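PDB 4KU4: Ras-3 from Cryphonectria parasitica from Cryphonectria parasitica, which belongs to the Ras family of small P-loop nucleotide-binding proteins and is bound here to guanosine-5'-diphosphate. Local coordinates for residues 29-32 with 33-37. Sequence-based numbering, arbitrary orientation.
With GDP (guanosine-5'-diphosphate), chain C.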
loop_
_atom_site.group_PDB
_atom_site.type_symbol
_atom_site.label_atom_id
_atom_site.label_comp_id
_atom_site.label_asym_id
_atom_site.label_seq_id
_atom_site.Cartn_x
_atom_site.Cartn_y
_atom_site.Cartn_z
ATOM N N SER A 29 7.828 3.672 -6.957
ATOM C CA SER A 29 7.917 5.122 -6.788
ATOM C C SER A 29 7.409 5.562 -5.406
ATOM O O SER A 29 8.050 6.370 -4.730
ATOM C CB SER A 29 7.160 5.847 -7.914
ATOM O OG SER A 29 7.777 5.597 -9.170
ATOM N N LEU A 30 6.282 4.997 -4.984
ATOM C CA LEU A 30 5.725 5.285 -3.663
ATOM C C LEU A 30 6.698 4.892 -2.555
ATOM O O LEU A 30 6.920 5.649 -1.616
ATOM C CB LEU A 30 4.394 4.552 -3.470
ATOM C CG LEU A 30 3.168 5.153 -4.150
ATOM C CD1 LEU A 30 2.048 4.124 -4.185
ATOM C CD2 LEU A 30 2.711 6.411 -3.433
ATOM N N THR A 31 7.274 3.698 -2.673
ATOM C CA THR A 31 8.140 3.157 -1.633
ATOM C C THR A 31 9.452 3.936 -1.540
ATOM O O THR A 31 9.949 4.189 -0.452
ATOM C CB THR A 31 8.461 1.670 -1.880
ATOM O OG1 THR A 31 7.251 0.929 -2.098
ATOM C CG2 THR A 31 9.178 1.080 -0.685
ATOM N N VAL A 32 10.015 4.286 -2.689
ATOM C CA VAL A 32 11.261 5.050 -2.761
ATOM C C VAL A 32 11.041 6.470 -2.224
ATOM O O VAL A 32 11.873 7.020 -1.504
ATOM C CB VAL A 32 11.782 5.071 -4.226
ATOM C CG1 VAL A 32 12.889 6.079 -4.396
ATOM C CG2 VAL A 32 12.243 3.680 -4.639
ATOM N N ASN A 33 9.892 7.045 -2.545
ATOM C CA ASN A 33 9.512 8.339 -1.983
ATOM C C ASN A 33 9.361 8.284 -0.466
ATOM O O ASN A 33 9.975 9.075 0.249
ATOM C CB ASN A 33 8.239 8.876 -2.651
ATOM C CG ASN A 33 7.857 10.265 -2.151
ATOM O OD1 ASN A 33 7.065 10.414 -1.205
ATOM N ND2 ASN A 33 8.417 11.291 -2.784
ATOM N N LEU A 34 8.554 7.343 0.023
ATOM C CA LEU A 34 8.322 7.192 1.441
ATOM C C LEU A 34 9.618 7.057 2.232
ATOM O O LEU A 34 9.768 7.679 3.273
ATOM C CB LEU A 34 7.445 5.981 1.714
ATOM C CG LEU A 34 7.267 5.651 3.191
ATOM C CD1 LEU A 34 6.271 6.624 3.829
ATOM C CD2 LEU A 34 6.806 4.217 3.330
ATOM N N THR A 35 10.539 6.231 1.733
ATOM C CA THR A 35 11.751 5.903 2.472
ATOM C C THR A 35 12.897 6.888 2.269
ATOM O O THR A 35 13.951 6.726 2.869
ATOM C CB THR A 35 12.232 4.478 2.162
ATOM O OG1 THR A 35 12.558 4.384 0.773
ATOM C CG2 THR A 35 11.156 3.468 2.512
ATOM N N LYS A 36 12.682 7.911 1.449
ATOM C CA LYS A 36 13.677 8.967 1.264
ATOM C C LYS A 36 14.967 8.395 0.684
ATOM O O LYS A 36 16.071 8.795 1.059
ATOM C CB LYS A 36 13.935 9.702 2.586
ATOM C CG LYS A 36 12.669 10.189 3.304
ATOM C CD LYS A 36 12.293 11.606 2.875
ATOM C CE LYS A 36 10.920 11.999 3.414
ATOM N NZ LYS A 36 10.840 11.791 4.894
ATOM N N HIS A 37 14.814 7.454 -0.242
ATOM C CA HIS A 37 15.938 6.793 -0.904
ATOM C C HIS A 37 16.745 7.840 -1.683
ATOM O O HIS A 37 16.185 8.846 -2.121
ATOM C CB HIS A 37 15.385 5.716 -1.850
ATOM C CG HIS A 37 16.401 4.716 -2.313
ATOM N ND1 HIS A 37 17.309 4.984 -3.313
ATOM C CD2 HIS A 37 16.635 3.444 -1.923
ATOM C CE1 HIS A 37 18.067 3.924 -3.511
ATOM N NE2 HIS A 37 17.671 2.968 -2.691
HETATM P PB GDP C . 5.303 0.049 -10.490
HETATM O O1B GDP C . 6.436 -0.173 -9.515
HETATM O O2B GDP C . 3.971 -0.135 -9.769
HETATM O O3B GDP C . 5.411 -0.910 -11.658
HETATM O O3A GDP C . 5.383 1.576 -11.024
HETATM P PA GDP C . 6.689 2.551 -11.049
HETATM O O1A GDP C . 7.029 3.087 -9.676
HETATM O O2A GDP C . 7.888 1.901 -11.694
HETATM O "O5'" GDP C . 6.160 3.779 -11.933
HETATM C "C5'" GDP C . 5.726 3.524 -13.272
HETATM C "C4'" GDP C . 5.697 4.856 -14.001
HETATM O "O4'" GDP C . 4.759 5.674 -13.332
HETATM C "C3'" GDP C . 7.021 5.592 -13.952
HETATM O "O3'" GDP C . 7.246 6.258 -15.209
HETATM C "C2'" GDP C . 6.814 6.622 -12.869
HETATM O "O2'" GDP C . 7.603 7.791 -13.085
HETATM C "C1'" GDP C . 5.334 6.921 -13.007
HETATM N N9 GDP C . 4.702 7.351 -11.744
HETATM C C8 GDP C . 4.657 6.667 -10.584
HETATM N N7 GDP C . 3.968 7.363 -9.651
HETATM C C5 GDP C . 3.554 8.506 -10.226
HETATM C C6 GDP C . 2.789 9.692 -9.811
HETATM O O6 GDP C . 2.344 9.782 -8.656
HETATM N N1 GDP C . 2.575 10.656 -10.718
HETATM C C2 GDP C . 3.041 10.595 -11.966
HETATM N N2 GDP C . 2.779 11.632 -12.798
HETATM N N3 GDP C . 3.759 9.537 -12.420
HETATM C C4 GDP C . 4.038 8.495 -11.603
#
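A Schellman motif closes the C-terminal end of helix 27-35, the helix that follows the P-loop, and V32 and H37 are the residues it brings together. The evidence is a 6→1 bond: H37 N reaches V32 O at 3.2 Å, lying in the carbonyl plane, while K36 N bonds back to N33 O and K36 adopts a positive phi of 62°. This reversal sets the side chains of V32 and H37 against each other obliquely, with V32 CG1 3.6 Å from H37 CB. CG1 of V32 lies anti to the backbone N (chi1 168°) and beside the carbonyl carbon, where it meets H37 CB.

In the last turn of the helix, T31 O accepts two hydrogen bonds from T35. T35 OG1 donates at 2.9 Å and T35 N at 3.0 Å, and they approach from opposite faces of the carbonyl plane. The hydroxyl can fold back because it sits between the backbone N and the carbonyl carbon (chi1 62°); T35 CG2 then rests 3.3 Å from T31 O. Regular helical bonds from N33 N to S29 O and L34 N to L30 O precede this double grip.

At the other end, S29 belongs to the GDP pocket: its OG meets O1A of GDP at 2.7 Å, and its backbone N binds the same oxygen, two donors from one residue on one phosphate oxygen.

L34 packs on V182 and F186 of helix 182-196 and on I66 of strand 60-67; T31, V32 and T35 touch Y51 of strand 50-57, and the ring of H37, the last residue of the motif, stacks with that of Y43.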